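Local coordinates for single-strand DNA-binding protein (Agrobacterium tumefaciens, PDB 3BTP) that binds single-stranded DNA regardless of its sequence and mediates nuclear uptake of the transferred T-DNA strand during plant transformation, at residues K391-G403 / P409-L423. Numbering follows the deposited sequence.
Sequences KLWDRVQVLARDG and PSRLEYSDPEHFTQL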
# COMPACT_ATOMS: atom_id res chain seq x y z
N LYS A 391 10.09 9.92 -21.23
CA LYS A 391 10.14 8.60 -21.92
C LYS A 391 8.93 7.71 -21.51
O LYS A 391 8.19 8.05 -20.58
CB LYS A 391 11.46 7.87 -21.62
CG LYS A 391 12.76 8.70 -21.97
CD LYS A 391 13.86 8.40 -20.94
CE LYS A 391 15.22 8.62 -21.51
NZ LYS A 391 15.55 10.06 -21.31
N LEU A 392 8.74 6.63 -22.22
CA LEU A 392 7.71 5.64 -21.93
C LEU A 392 6.28 6.25 -22.11
O LEU A 392 5.35 5.76 -21.54
CB LEU A 392 7.91 5.09 -20.49
CG LEU A 392 9.26 4.50 -19.96
CD1 LEU A 392 9.15 4.02 -18.53
CD2 LEU A 392 9.75 3.36 -20.81
N TRP A 393 6.16 7.33 -22.90
CA TRP A 393 4.90 8.00 -23.17
C TRP A 393 3.96 7.11 -23.94
O TRP A 393 2.73 7.38 -23.91
CB TRP A 393 5.12 9.30 -23.99
CG TRP A 393 6.01 9.11 -25.21
CD1 TRP A 393 7.35 9.39 -25.26
CD2 TRP A 393 5.68 8.53 -26.50
NE1 TRP A 393 7.87 9.07 -26.51
CE2 TRP A 393 6.87 8.54 -27.28
CE3 TRP A 393 4.48 8.09 -27.09
CZ2 TRP A 393 6.91 8.11 -28.65
CZ3 TRP A 393 4.51 7.62 -28.42
CH2 TRP A 393 5.73 7.62 -29.19
N ASP A 394 4.46 6.07 -24.63
CA ASP A 394 3.54 5.16 -25.30
C ASP A 394 2.91 4.11 -24.33
O ASP A 394 2.06 3.30 -24.72
CB ASP A 394 4.20 4.43 -26.45
CG ASP A 394 5.19 3.41 -25.95
OD1 ASP A 394 6.19 3.84 -25.28
OD2 ASP A 394 4.97 2.20 -26.22
N ARG A 395 3.32 4.16 -23.06
CA ARG A 395 2.73 3.29 -22.07
C ARG A 395 1.82 4.10 -21.08
O ARG A 395 1.24 3.56 -20.17
CB ARG A 395 3.89 2.55 -21.39
CG ARG A 395 4.44 1.42 -22.21
CD ARG A 395 5.61 0.74 -21.52
NE ARG A 395 5.93 -0.52 -22.24
CZ ARG A 395 5.55 -1.76 -21.90
NH1 ARG A 395 4.82 -2.00 -20.79
NH2 ARG A 395 5.94 -2.78 -22.66
N VAL A 396 1.68 5.39 -21.31
CA VAL A 396 0.98 6.29 -20.40
C VAL A 396 -0.43 6.57 -20.93
O VAL A 396 -0.58 6.74 -22.14
CB VAL A 396 1.77 7.63 -20.22
CG1 VAL A 396 0.95 8.69 -19.52
CG2 VAL A 396 3.10 7.35 -19.45
N GLN A 397 -1.40 6.57 -19.99
CA GLN A 397 -2.86 6.84 -20.18
C GLN A 397 -3.16 7.94 -19.23
O GLN A 397 -2.65 7.92 -18.15
CB GLN A 397 -3.75 5.69 -19.68
CG GLN A 397 -3.89 4.59 -20.68
CD GLN A 397 -4.88 3.49 -20.25
OE1 GLN A 397 -4.84 2.92 -19.13
NE2 GLN A 397 -5.80 3.24 -21.11
N VAL A 398 -4.01 8.89 -19.63
CA VAL A 398 -4.37 10.03 -18.79
C VAL A 398 -5.91 10.13 -18.78
O VAL A 398 -6.58 9.81 -19.78
CB VAL A 398 -3.67 11.37 -19.28
CG1 VAL A 398 -2.13 11.31 -18.98
CG2 VAL A 398 -3.90 11.54 -20.77
N LEU A 399 -6.44 10.50 -17.61
CA LEU A 399 -7.89 10.62 -17.40
C LEU A 399 -8.53 11.92 -18.03
O LEU A 399 -8.05 13.00 -17.79
CB LEU A 399 -8.19 10.58 -15.93
CG LEU A 399 -9.61 10.19 -15.57
CD1 LEU A 399 -10.00 8.77 -16.10
CD2 LEU A 399 -9.79 10.38 -14.01
N ALA A 400 -9.59 11.77 -18.86
CA ALA A 400 -10.42 12.87 -19.35
C ALA A 400 -10.96 13.73 -18.21
O ALA A 400 -11.09 13.28 -17.08
CB ALA A 400 -11.60 12.32 -20.14
N ARG A 401 -11.36 14.94 -18.54
CA ARG A 401 -11.94 15.87 -17.56
C ARG A 401 -13.18 15.32 -16.88
O ARG A 401 -13.39 15.55 -15.69
CB ARG A 401 -12.31 17.16 -18.28
CG ARG A 401 -12.74 18.34 -17.38
CD ARG A 401 -13.41 19.39 -18.28
NE ARG A 401 -12.39 20.09 -19.04
CZ ARG A 401 -11.89 21.29 -18.75
NH1 ARG A 401 -12.29 21.96 -17.70
NH2 ARG A 401 -10.92 21.79 -19.49
N ASP A 402 -14.01 14.62 -17.65
CA ASP A 402 -15.21 13.98 -17.09
C ASP A 402 -15.01 12.77 -16.15
O ASP A 402 -15.99 12.33 -15.57
CB ASP A 402 -16.22 13.66 -18.17
CG ASP A 402 -15.88 12.43 -19.03
OD1 ASP A 402 -14.91 11.57 -18.82
OD2 ASP A 402 -16.70 12.31 -19.99
N GLY A 403 -13.78 12.25 -16.02
CA GLY A 403 -13.46 11.19 -15.06
C GLY A 403 -13.74 9.80 -15.53
O GLY A 403 -13.64 8.84 -14.77
N PRO A 409 -1.75 10.74 -23.82
CA PRO A 409 -1.47 12.15 -23.55
C PRO A 409 -1.59 13.10 -24.76
O PRO A 409 -2.12 14.22 -24.60
CB PRO A 409 -0.02 12.12 -22.99
CG PRO A 409 0.18 10.67 -22.59
CD PRO A 409 -0.63 9.84 -23.48
N SER A 410 -1.13 12.67 -25.95
CA SER A 410 -1.37 13.50 -27.19
C SER A 410 -2.83 13.70 -27.50
O SER A 410 -3.28 14.82 -27.69
CB SER A 410 -0.54 13.04 -28.41
OG SER A 410 -0.97 11.76 -28.90
N ARG A 411 -3.61 12.63 -27.48
CA ARG A 411 -5.10 12.75 -27.62
C ARG A 411 -5.74 13.72 -26.65
O ARG A 411 -6.63 14.48 -27.03
CB ARG A 411 -5.76 11.39 -27.53
CG ARG A 411 -7.29 11.42 -27.77
CD ARG A 411 -7.67 12.10 -29.10
NE ARG A 411 -7.15 11.36 -30.25
CZ ARG A 411 -7.30 11.74 -31.54
NH1 ARG A 411 -7.98 12.91 -31.86
NH2 ARG A 411 -6.73 10.99 -32.50
N LEU A 412 -5.27 13.75 -25.39
CA LEU A 412 -5.85 14.64 -24.39
C LEU A 412 -5.34 16.04 -24.61
O LEU A 412 -6.09 17.01 -24.53
CB LEU A 412 -5.53 14.17 -22.92
CG LEU A 412 -6.13 15.12 -21.86
CD1 LEU A 412 -7.63 15.18 -21.94
CD2 LEU A 412 -5.71 14.78 -20.41
N GLU A 413 -4.04 16.17 -24.83
CA GLU A 413 -3.52 17.47 -25.22
C GLU A 413 -4.33 18.11 -26.37
O GLU A 413 -4.71 19.29 -26.30
CB GLU A 413 -2.06 17.35 -25.64
CG GLU A 413 -1.35 18.63 -25.35
CD GLU A 413 -0.28 18.96 -26.35
OE1 GLU A 413 0.26 18.07 -27.07
OE2 GLU A 413 0.05 20.15 -26.41
N TYR A 414 -4.56 17.30 -27.42
CA TYR A 414 -5.33 17.71 -28.55
C TYR A 414 -6.76 18.03 -28.15
O TYR A 414 -7.23 19.11 -28.41
CB TYR A 414 -5.33 16.65 -29.63
CG TYR A 414 -6.03 17.08 -30.88
CD1 TYR A 414 -5.43 18.00 -31.76
CD2 TYR A 414 -7.30 16.57 -31.22
CE1 TYR A 414 -6.09 18.42 -32.92
CE2 TYR A 414 -7.99 17.00 -32.39
CZ TYR A 414 -7.36 17.91 -33.22
OH TYR A 414 -7.99 18.34 -34.37
N SER A 415 -7.46 17.08 -27.55
CA SER A 415 -8.89 17.24 -27.41
C SER A 415 -9.32 18.21 -26.27
O SER A 415 -10.45 18.70 -26.30
CB SER A 415 -9.61 15.86 -27.30
OG SER A 415 -9.47 15.27 -25.98
N ASP A 416 -8.45 18.45 -25.27
CA ASP A 416 -8.75 19.30 -24.11
C ASP A 416 -7.47 19.88 -23.49
O ASP A 416 -7.05 19.44 -22.39
CB ASP A 416 -9.55 18.50 -23.08
CG ASP A 416 -10.11 19.34 -21.94
OD1 ASP A 416 -9.64 20.50 -21.69
OD2 ASP A 416 -11.01 18.78 -21.23
N PRO A 417 -6.83 20.86 -24.21
CA PRO A 417 -5.46 21.32 -23.85
C PRO A 417 -5.38 21.84 -22.44
O PRO A 417 -4.38 21.53 -21.73
CB PRO A 417 -5.15 22.45 -24.87
CG PRO A 417 -6.47 22.78 -25.53
CD PRO A 417 -7.35 21.54 -25.41
N GLU A 418 -6.43 22.53 -21.99
CA GLU A 418 -6.46 23.06 -20.60
C GLU A 418 -6.45 22.00 -19.51
O GLU A 418 -5.73 22.11 -18.52
CB GLU A 418 -7.67 23.97 -20.37
CG GLU A 418 -7.52 25.36 -21.02
CD GLU A 418 -6.24 26.08 -20.58
OE1 GLU A 418 -6.04 26.19 -19.33
OE2 GLU A 418 -5.43 26.50 -21.47
N HIS A 419 -7.30 20.99 -19.63
CA HIS A 419 -7.26 19.91 -18.66
C HIS A 419 -5.90 19.17 -18.77
O HIS A 419 -5.32 18.77 -17.77
CB HIS A 419 -8.42 18.94 -18.91
CG HIS A 419 -8.43 17.79 -17.98
ND1 HIS A 419 -8.62 17.94 -16.61
CD2 HIS A 419 -8.26 16.47 -18.20
CE1 HIS A 419 -8.58 16.76 -16.04
NE2 HIS A 419 -8.39 15.85 -16.98
N PHE A 420 -5.42 18.93 -19.99
CA PHE A 420 -4.09 18.30 -20.17
C PHE A 420 -2.98 18.93 -19.34
O PHE A 420 -2.22 18.20 -18.70
CB PHE A 420 -3.68 18.32 -21.65
CG PHE A 420 -2.29 17.74 -21.93
CD1 PHE A 420 -2.07 16.36 -21.89
CD2 PHE A 420 -1.21 18.59 -22.28
CE1 PHE A 420 -0.77 15.81 -22.17
CE2 PHE A 420 0.05 18.07 -22.55
CZ PHE A 420 0.29 16.67 -22.52
N THR A 421 -2.89 20.28 -19.37
CA THR A 421 -1.84 21.02 -18.71
C THR A 421 -1.99 20.96 -17.21
O THR A 421 -1.01 20.79 -16.51
CB THR A 421 -1.70 22.55 -19.20
OG1 THR A 421 -1.55 22.58 -20.63
CG2 THR A 421 -0.39 23.23 -18.57
N GLN A 422 -3.23 21.08 -16.72
CA GLN A 422 -3.50 20.89 -15.29
C GLN A 422 -3.21 19.44 -14.72
O GLN A 422 -2.61 19.26 -13.64
CB GLN A 422 -4.95 21.26 -15.05
CG GLN A 422 -5.18 22.76 -14.96
CD GLN A 422 -6.58 23.13 -15.42
OE1 GLN A 422 -7.55 22.44 -15.09
NE2 GLN A 422 -6.69 24.19 -16.23
N LEU A 423 -3.63 18.43 -15.49
CA LEU A 423 -3.44 17.04 -15.11
C LEU A 423 -1.95 16.74 -15.06
O LEU A 423 -1.46 16.08 -14.15
CB LEU A 423 -4.08 16.12 -16.13
CG LEU A 423 -4.04 14.68 -15.73
CD1 LEU A 423 -5.42 14.06 -16.09
CD2 LEU A 423 -2.82 13.95 -16.43
O HOH W 1 -11.24 16.09 -21.39
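The His419 ring carries Arg401 over one face: Arg401 CA sits 3.7 Å from the ring centroid, 12° off the normal, a CH-pi contact. At the ring edge, in plane, lies Leu399 O, which accepts from His419 NE2 at 3.0 Å. The bond is bent, with an N-H...O angle of 144°. The Arg401 guanidinium meets the Asp416 carboxylate edge to edge, their planes nearly coplanar. Arg401 NE donates to Asp416 OD2 and Arg401 NH2 to Asp416 OD1, each at 2.9 Å. Both oxygens use their syn lone pairs, so the salt bridge is bidentate and side-on. The chain bends at chi3 (-75°), which brings the NE and NH2 edge of Arg401 up to the carboxylate. A water also links Arg401 N to Asp416 OD2. Asp416 OD1 has a second task: it caps helix 417-427 by accepting from His419 N at 3.2 Å, met from above the carboxylate plane. The salt bridge probably helps hold the N-cap carboxylate in place.

Deeper in, the contact is apolar. Val398 CG2 touches Leu412 CD2 at 3.7 Å, while its CG1 meets Leu423 CD2. Val396 CG1 rests on Pro409 CG. Met407 of strand 405-407 also packs on Leu412. Here a beta hairpin of the closed antiparallel barrel, strands 396-399 and 405-407, is covered on one side by the two helices that follow it, with Asp416 as the N-cap at their junction.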